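Local atomic coordinates of SidF, inhibitor of growth family, member 3 (Legionella pneumophila subsp. pneumophila, PDB entry 4FYE), a protein that acts as a phosphoinositide phosphatase of Legionella, probably removing the 3-phosphate from phosphatidylinositol 3,4,5-trisphosphate in membranes. Residues Y12-L16 with K42-L46; Q50-S56 with D183-F189. The protein carries 1 engineered substitution. The contacts are given in a common frame with arbitrary orientation. Residue numbers count along the deposited sequence, not the author numbering.

Interaction 1 of 2, residues Y12-L16 with K42-L46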
ATOM      1  N   TYR A  12     -11.622 -16.852  -1.634  1.00 50.77           N
ATOM      2  CA  TYR A  12     -10.891 -16.393  -2.798  1.00 50.13           C
ATOM      3  C   TYR A  12      -9.374 -16.691  -2.825  1.00 48.56           C
ATOM      4  O   TYR A  12      -8.855 -17.207  -3.821  1.00 51.26           O
ATOM      5  CB  TYR A  12     -11.135 -14.934  -3.042  1.00 47.27           C
ATOM      6  CG  TYR A  12     -10.638 -14.431  -4.371  1.00 49.50           C
ATOM      7  CD1 TYR A  12     -10.879 -15.121  -5.576  1.00 54.70           C
ATOM      8  CD2 TYR A  12      -9.981 -13.234  -4.446  1.00 48.05           C
ATOM      9  CE1 TYR A  12     -10.450 -14.617  -6.809  1.00 50.42           C
ATOM     10  CE2 TYR A  12      -9.571 -12.707  -5.660  1.00 48.96           C
ATOM     11  CZ  TYR A  12      -9.801 -13.393  -6.833  1.00 53.41           C
ATOM     12  OH  TYR A  12      -9.331 -12.828  -8.004  1.00 62.05           O
ATOM     13  N   VAL A  13      -8.661 -16.405  -1.753  1.00 44.86           N
ATOM     14  CA  VAL A  13      -7.200 -16.619  -1.743  1.00 43.75           C
ATOM     15  C   VAL A  13      -6.891 -18.114  -1.934  1.00 51.38           C
ATOM     16  O   VAL A  13      -5.907 -18.505  -2.626  1.00 52.79           O
ATOM     17  CB  VAL A  13      -6.638 -16.129  -0.408  1.00 47.33           C
ATOM     18  CG1 VAL A  13      -5.240 -16.649  -0.189  1.00 44.95           C
ATOM     19  CG2 VAL A  13      -6.773 -14.576  -0.283  1.00 42.38           C
ATOM     20  N   THR A  14      -7.758 -18.953  -1.355  1.00 48.84           N
ATOM     21  CA  THR A  14      -7.624 -20.375  -1.461  1.00 50.86           C
ATOM     22  C   THR A  14      -7.814 -20.830  -2.895  1.00 56.06           C
ATOM     23  O   THR A  14      -7.033 -21.628  -3.399  1.00 62.03           O
ATOM     24  CB  THR A  14      -8.678 -21.071  -0.614  1.00 53.03           C
ATOM     25  OG1 THR A  14      -8.432 -20.763   0.771  1.00 52.16           O
ATOM     26  CG2 THR A  14      -8.610 -22.564  -0.847  1.00 51.36           C
ATOM     27  N   HIS A  15      -8.845 -20.348  -3.574  1.00 57.03           N
ATOM     28  CA  HIS A  15      -8.971 -20.705  -4.992  1.00 58.80           C
ATOM     29  C   HIS A  15      -7.769 -20.274  -5.800  1.00 56.94           C
ATOM     30  O   HIS A  15      -7.334 -20.967  -6.675  1.00 55.97           O
ATOM     31  CB  HIS A  15     -10.249 -20.144  -5.563  1.00 61.51           C
ATOM     32  CG  HIS A  15     -11.452 -20.944  -5.199  1.00 74.70           C
ATOM     33  ND1 HIS A  15     -11.978 -21.882  -6.027  1.00 80.03           N
ATOM     34  CD2 HIS A  15     -12.195 -20.982  -4.026  1.00 74.48           C
ATOM     35  CE1 HIS A  15     -13.029 -22.459  -5.423  1.00 84.64           C
ATOM     36  NE2 HIS A  15     -13.158 -21.911  -4.192  1.00 83.85           N
ATOM     37  N   LEU A  16      -7.203 -19.120  -5.454  1.00 55.00           N
ATOM     38  CA  LEU A  16      -6.113 -18.527  -6.197  1.00 50.76           C
ATOM     39  C   LEU A  16      -4.871 -19.370  -6.139  1.00 51.24           C
ATOM     40  O   LEU A  16      -4.068 -19.306  -7.029  1.00 52.82           O
ATOM     41  CB  LEU A  16      -5.794 -17.126  -5.659  1.00 42.70           C
ATOM     42  CG  LEU A  16      -6.704 -16.057  -6.228  1.00 42.26           C
ATOM     43  CD1 LEU A  16      -6.595 -14.676  -5.506  1.00 41.13           C
ATOM     44  CD2 LEU A  16      -6.416 -15.947  -7.708  1.00 40.42           C
ATOM     45  N   LYS A  42      -5.719 -18.260 -15.717  1.00 63.95           N
ATOM     46  CA  LYS A  42      -7.049 -17.602 -15.730  1.00 63.17           C
ATOM     47  C   LYS A  42      -7.472 -17.407 -14.300  1.00 58.67           C
ATOM     48  O   LYS A  42      -7.128 -18.231 -13.453  1.00 55.99           O
ATOM     49  CB  LYS A  42      -8.079 -18.438 -16.471  1.00 68.27           C
ATOM     50  CG  LYS A  42      -7.961 -18.434 -18.000  1.00 72.83           C
ATOM     51  CD  LYS A  42      -9.255 -19.034 -18.574  1.00 77.71           C
ATOM     52  CE  LYS A  42      -9.154 -19.582 -19.996  1.00 85.12           C
ATOM     53  NZ  LYS A  42     -10.369 -20.415 -20.348  1.00 86.26           N
ATOM     54  N   ASP A  43      -8.181 -16.318 -14.003  1.00 55.74           N
ATOM     55  CA  ASP A  43      -8.698 -16.135 -12.642  1.00 53.94           C
ATOM     56  C   ASP A  43      -9.707 -17.240 -12.326  1.00 57.61           C
ATOM     57  O   ASP A  43     -10.561 -17.561 -13.157  1.00 60.48           O
ATOM     58  CB  ASP A  43      -9.311 -14.761 -12.474  1.00 57.71           C
ATOM     59  CG  ASP A  43      -9.636 -14.443 -11.026  1.00 63.26           C
ATOM     60  OD1 ASP A  43     -10.727 -14.879 -10.568  1.00 68.59           O
ATOM     61  OD2 ASP A  43      -8.793 -13.794 -10.347  1.00 53.35           O
ATOM     62  N   PRO A  44      -9.585 -17.867 -11.150  1.00 57.43           N
ATOM     63  CA  PRO A  44     -10.473 -18.997 -10.848  1.00 57.61           C
ATOM     64  C   PRO A  44     -11.910 -18.560 -10.646  1.00 63.94           C
ATOM     65  O   PRO A  44     -12.803 -19.408 -10.507  1.00 76.74           O
ATOM     66  CB  PRO A  44      -9.945 -19.535  -9.513  1.00 56.86           C
ATOM     67  CG  PRO A  44      -9.219 -18.380  -8.884  1.00 57.63           C
ATOM     68  CD  PRO A  44      -8.696 -17.528 -10.017  1.00 52.57           C
ATOM     69  N   MET A  45     -12.156 -17.268 -10.630  1.00 64.37           N
ATOM     70  CA  MET A  45     -13.470 -16.812 -10.244  1.00 74.88           C
ATOM     71  C   MET A  45     -13.980 -15.682 -11.094  1.00 80.78           C
ATOM     72  O   MET A  45     -15.128 -15.706 -11.474  1.00 85.60           O
ATOM     73  CB  MET A  45     -13.517 -16.449  -8.750  1.00 76.93           C
ATOM     74  CG  MET A  45     -13.143 -17.634  -7.875  1.00 80.20           C
ATOM     75  SD  MET A  45     -13.931 -17.774  -6.270  1.00100.22           S
ATOM     76  CE  MET A  45     -14.388 -16.073  -5.926  1.00 86.36           C
ATOM     77  N   LEU A  46     -13.146 -14.697 -11.396  1.00 82.38           N
ATOM     78  CA  LEU A  46     -13.600 -13.632 -12.261  1.00 86.72           C
ATOM     79  C   LEU A  46     -13.275 -13.873 -13.735  1.00 84.88           C
ATOM     80  O   LEU A  46     -12.114 -13.978 -14.125  1.00 79.28           O
ATOM     81  CB  LEU A  46     -13.104 -12.284 -11.778  1.00 89.24           C
ATOM     82  CG  LEU A  46     -13.938 -11.102 -12.312  1.00107.28           C
ATOM     83  CD1 LEU A  46     -15.423 -11.387 -12.608  1.00107.05           C
ATOM     84  CD2 LEU A  46     -13.775  -9.938 -11.344  1.00115.40           C
TER
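An Asx turn in the loop between antiparallel strands 39-42 and 50-55 packs against the last turn of the N-terminal helix 9-16. K42 closes the first of these strands, and its NZ forms a salt bridge with E21. D43 follows and organises the contact through both carboxylate oxygens. Its OD1 accepts from M45 N at 2.8 Å and from L46 N at 2.6 Å, which folds the chain back around the carboxylate, while D43 OD2 accepts a short hydrogen bond of 2.6 Å from Y12 OH. One acidic side chain therefore both shapes the loop and ties it to the helix, in a buried setting.

P44 presents its ring to the helix: CD lies 3.6 Å from L16 CD2, and CG lies 3.9 Å from H15 CB, so that the proline bridges the buried and exposed sides of the helix end. M45 continues the interface at its margin and reaches two aromatic residues one helical turn apart. Its terminal methyl group meets the tyrosine ring obliquely, with M45 CE 3.7 Å from Y12 CD1, and its sulfur makes a Met-aromatic contact with the histidine: M45 SD sits over the face of the H15 ring, 4.4 Å from the centroid and 19° off the ring normal.

Interaction 2 of 2, residues Q50-S56 with D183-F189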
ATOM      1  N   GLN A  50      -6.866 -12.243 -15.074  1.00 57.91           N
ATOM      2  CA  GLN A  50      -5.710 -13.115 -15.104  1.00 55.47           C
ATOM      3  C   GLN A  50      -4.897 -13.044 -13.843  1.00 52.18           C
ATOM      4  O   GLN A  50      -4.998 -12.075 -13.085  1.00 48.20           O
ATOM      5  CB  GLN A  50      -4.844 -12.805 -16.324  1.00 56.42           C
ATOM      6  CG  GLN A  50      -5.398 -13.506 -17.568  1.00 62.63           C
ATOM      7  CD  GLN A  50      -4.795 -12.988 -18.865  1.00 62.76           C
ATOM      8  OE1 GLN A  50      -3.680 -12.456 -18.888  1.00 67.15           O
ATOM      9  NE2 GLN A  50      -5.532 -13.156 -19.965  1.00 63.35           N
ATOM     10  N   VAL A  51      -4.021 -14.033 -13.691  1.00 49.21           N
ATOM     11  CA  VAL A  51      -3.209 -14.165 -12.531  1.00 48.00           C
ATOM     12  C   VAL A  51      -1.797 -14.483 -12.938  1.00 51.40           C
ATOM     13  O   VAL A  51      -1.591 -15.384 -13.744  1.00 50.77           O
ATOM     14  CB  VAL A  51      -3.733 -15.343 -11.748  1.00 47.19           C
ATOM     15  CG1 VAL A  51      -2.974 -15.498 -10.465  1.00 43.79           C
ATOM     16  CG2 VAL A  51      -5.198 -15.115 -11.491  1.00 48.60           C
ATOM     17  N   VAL A  52      -0.812 -13.780 -12.382  1.00 44.90           N
ATOM     18  CA  VAL A  52       0.547 -14.148 -12.680  1.00 40.83           C
ATOM     19  C   VAL A  52       1.190 -14.757 -11.431  1.00 43.97           C
ATOM     20  O   VAL A  52       1.142 -14.144 -10.342  1.00 43.83           O
ATOM     21  CB  VAL A  52       1.369 -12.925 -13.032  1.00 43.96           C
ATOM     22  CG1 VAL A  52       2.756 -13.386 -13.454  1.00 42.51           C
ATOM     23  CG2 VAL A  52       0.695 -12.057 -14.101  1.00 45.23           C
ATOM     24  N   VAL A  53       1.841 -15.909 -11.567  1.00 43.94           N
ATOM     25  CA  VAL A  53       2.344 -16.657 -10.403  1.00 43.20           C
ATOM     26  C   VAL A  53       3.855 -16.953 -10.591  1.00 45.50           C
ATOM     27  O   VAL A  53       4.285 -17.342 -11.664  1.00 45.53           O
ATOM     28  CB  VAL A  53       1.553 -17.980 -10.194  1.00 45.95           C
ATOM     29  CG1 VAL A  53       2.067 -18.783  -8.995  1.00 45.54           C
ATOM     30  CG2 VAL A  53       0.053 -17.733  -9.975  1.00 44.52           C
ATOM     31  N   VAL A  54       4.644 -16.748  -9.553  1.00 41.25           N
ATOM     32  CA  VAL A  54       6.027 -17.090  -9.564  1.00 42.54           C
ATOM     33  C   VAL A  54       6.316 -17.994  -8.362  1.00 43.57           C
ATOM     34  O   VAL A  54       5.990 -17.627  -7.230  1.00 50.96           O
ATOM     35  CB  VAL A  54       6.923 -15.821  -9.406  1.00 42.57           C
ATOM     36  CG1 VAL A  54       8.352 -16.222  -9.082  1.00 42.17           C
ATOM     37  CG2 VAL A  54       6.987 -14.974 -10.667  1.00 35.84           C
ATOM     38  N   ASN A  55       6.982 -19.125  -8.583  1.00 41.98           N
ATOM     39  CA  ASN A  55       7.587 -19.930  -7.501  1.00 45.33           C
ATOM     40  C   ASN A  55       9.075 -19.732  -7.387  1.00 44.72           C
ATOM     41  O   ASN A  55       9.773 -19.842  -8.393  1.00 45.04           O
ATOM     42  CB  ASN A  55       7.305 -21.445  -7.733  1.00 49.86           C
ATOM     43  CG  ASN A  55       5.867 -21.684  -8.093  1.00 56.24           C
ATOM     44  OD1 ASN A  55       5.022 -21.802  -7.217  1.00 64.08           O
ATOM     45  ND2 ASN A  55       5.555 -21.616  -9.368  1.00 59.49           N
ATOM     46  N   SER A  56       9.597 -19.495  -6.184  1.00 43.83           N
ATOM     47  CA  SER A  56      11.070 -19.408  -6.074  1.00 45.13           C
ATOM     48  C   SER A  56      11.712 -20.715  -6.547  1.00 48.19           C
ATOM     49  O   SER A  56      11.233 -21.788  -6.203  1.00 51.79           O
ATOM     50  CB  SER A  56      11.525 -19.110  -4.648  1.00 43.07           C
ATOM     51  OG  SER A  56      11.110 -17.809  -4.268  1.00 46.28           O
ATOM     52  N   ASP A 183      -3.959  -7.646 -13.383  1.00 44.72           N
ATOM     53  CA  ASP A 183      -3.811  -9.011 -13.031  1.00 46.90           C
ATOM     54  C   ASP A 183      -3.580  -9.162 -11.504  1.00 45.62           C
ATOM     55  O   ASP A 183      -3.006  -8.295 -10.825  1.00 45.45           O
ATOM     56  CB  ASP A 183      -2.602  -9.551 -13.798  1.00 45.11           C
ATOM     57  CG  ASP A 183      -2.809  -9.604 -15.292  1.00 52.35           C
ATOM     58  OD1 ASP A 183      -3.973  -9.599 -15.778  1.00 60.04           O
ATOM     59  OD2 ASP A 183      -1.772  -9.668 -16.013  1.00 69.75           O
ATOM     60  N   THR A 184      -3.983 -10.279 -10.966  1.00 39.34           N
ATOM     61  CA  THR A 184      -3.590 -10.590  -9.616  1.00 43.11           C
ATOM     62  C   THR A 184      -2.143 -11.097  -9.621  1.00 43.08           C
ATOM     63  O   THR A 184      -1.761 -11.846 -10.507  1.00 43.94           O
ATOM     64  CB  THR A 184      -4.519 -11.676  -9.059  1.00 41.36           C
ATOM     65  OG1 THR A 184      -5.787 -11.085  -8.766  1.00 43.88           O
ATOM     66  CG2 THR A 184      -3.985 -12.132  -7.795  1.00 38.77           C
ATOM     67  N   LEU A 185      -1.348 -10.711  -8.640  1.00 40.00           N
ATOM     68  CA  LEU A 185       0.002 -11.156  -8.669  1.00 39.88           C
ATOM     69  C   LEU A 185       0.364 -11.966  -7.441  1.00 44.98           C
ATOM     70  O   LEU A 185       0.111 -11.533  -6.288  1.00 42.64           O
ATOM     71  CB  LEU A 185       0.922  -9.957  -8.748  1.00 38.92           C
ATOM     72  CG  LEU A 185       0.467  -8.867  -9.692  1.00 40.25           C
ATOM     73  CD1 LEU A 185       1.340  -7.681  -9.295  1.00 36.99           C
ATOM     74  CD2 LEU A 185       0.694  -9.275 -11.168  1.00 36.61           C
ATOM     75  N   ILE A 186       1.001 -13.124  -7.691  1.00 42.40           N
ATOM     76  CA  ILE A 186       1.316 -14.088  -6.646  1.00 39.38           C
ATOM     77  C   ILE A 186       2.775 -14.541  -6.639  1.00 37.72           C
ATOM     78  O   ILE A 186       3.343 -14.915  -7.667  1.00 36.84           O
ATOM     79  CB  ILE A 186       0.415 -15.331  -6.756  1.00 43.28           C
ATOM     80  CG1 ILE A 186      -1.041 -14.919  -6.753  1.00 42.87           C
ATOM     81  CG2 ILE A 186       0.577 -16.239  -5.522  1.00 41.07           C
ATOM     82  CD1 ILE A 186      -1.979 -16.115  -6.702  1.00 45.76           C
ATOM     83  N   HIS A 187       3.388 -14.509  -5.471  1.00 38.39           N
ATOM     84  CA  HIS A 187       4.664 -15.182  -5.271  1.00 38.20           C
ATOM     85  C   HIS A 187       4.573 -16.235  -4.220  1.00 43.21           C
ATOM     86  O   HIS A 187       4.279 -15.902  -3.039  1.00 41.67           O
ATOM     87  CB  HIS A 187       5.688 -14.189  -4.842  1.00 36.64           C
ATOM     88  CG  HIS A 187       7.074 -14.756  -4.701  1.00 38.44           C
ATOM     89  ND1 HIS A 187       8.007 -14.153  -3.985  1.00 37.98           N
ATOM     90  CD2 HIS A 187       7.625 -15.945  -5.138  1.00 39.89           C
ATOM     91  CE1 HIS A 187       9.141 -14.840  -4.028  1.00 37.23           C
ATOM     92  NE2 HIS A 187       8.891 -15.971  -4.703  1.00 44.21           N
ATOM     93  N   ARG A 188       4.836 -17.483  -4.622  1.00 42.39           N
ATOM     94  CA  ARG A 188       4.934 -18.646  -3.706  1.00 44.99           C
ATOM     95  C   ARG A 188       6.360 -19.136  -3.480  1.00 45.58           C
ATOM     96  O   ARG A 188       7.134 -19.311  -4.444  1.00 42.06           O
ATOM     97  CB  ARG A 188       4.231 -19.842  -4.344  1.00 47.02           C
ATOM     98  CG  ARG A 188       2.849 -19.458  -4.852  1.00 52.35           C
ATOM     99  CD  ARG A 188       2.192 -20.606  -5.661  1.00 52.80           C
ATOM    100  NE  ARG A 188       1.814 -21.732  -4.822  1.00 53.18           N
ATOM    101  CZ  ARG A 188       0.670 -22.407  -4.952  1.00 60.85           C
ATOM    102  NH1 ARG A 188      -0.211 -22.085  -5.898  1.00 58.53           N
ATOM    103  NH2 ARG A 188       0.404 -23.416  -4.134  1.00 61.17           N
ATOM    104  N   PHE A 189       6.650 -19.468  -2.222  1.00 46.13           N
ATOM    105  CA  PHE A 189       7.978 -19.894  -1.754  1.00 46.28           C
ATOM    106  C   PHE A 189       7.928 -20.548  -0.338  1.00 46.36           C
ATOM    107  O   PHE A 189       7.112 -20.169   0.483  1.00 53.95           O
ATOM    108  CB  PHE A 189       8.950 -18.672  -1.676  1.00 41.71           C
ATOM    109  CG  PHE A 189       8.440 -17.513  -0.778  1.00 41.53           C
ATOM    110  CD1 PHE A 189       7.508 -16.584  -1.255  1.00 36.96           C
ATOM    111  CD2 PHE A 189       8.889 -17.377   0.561  1.00 42.53           C
ATOM    112  CE1 PHE A 189       6.973 -15.572  -0.424  1.00 34.01           C
ATOM    113  CE2 PHE A 189       8.381 -16.348   1.395  1.00 41.07           C
ATOM    114  CZ  PHE A 189       7.455 -15.421   0.885  1.00 36.64           C
TER
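Strands 50-55 and 184-189 are neighbouring parallel strands of the six-stranded mixed sheet, joined by a long, helix-rich crossover. Their axes approach to 4.7 Å at 17°. Six backbone hydrogen bonds run in the alternating pattern of a parallel pair: Q50 O and V52 O accept from T184 N (3.0 Å) and I186 N (2.8 Å), V54 O accepts from R188 N (2.9 Å), and T184 O, I186 O and R188 O accept from V52 N (2.9 Å), V54 N (2.9 Å) and S56 N (3.0 Å). The intervening residues turn their backbone polar groups outward: V51 and V53 bond to F41 and Q39 of strand 39-42, and L185, H187 and F189 to strand 199-206.

Apolar contacts line both faces. V51 CG1 meets I186 CD1 at 3.9 Å on one, and V52 CG2 meets L185 CD2 at 4.0 Å on the other. Polar side chains gather toward the ends. At the start, D183 OD2 bonds to Y32, and Q50 bonds to N27 O through NE2 and H29 N through OE1. At the far end, H187 NE2 donates to S56 OG at 2.9 Å, and that hydroxyl is also bonded to E699. R188 pairs with E199 of the next strand and reaches L17 O. Backbone bonds thus join the pair internally and to both flanking strands, while Q50, D183 and S56 tie it to loops and helix 692-699.

Interaction 1 closes before interaction 2 opens along the chain, and their centres lie 12 Å apart in the same region of the fold. The loop of interaction 1 leads directly into strand 50-55, the first strand of interaction 2. Helix 9-16 lies over the sheet face carrying V51, T184 and I186, with L16 O 3.8 Å from I186 CD1 and L16 CD2 4.1 Å from V51 CG2. The face carrying L185 and H187 meets helices 692-699 and 701-712 instead. The strand pair thus lies between an N-terminal helix and helices from near the C-terminal end, bringing distant parts of the sequence together around one sheet.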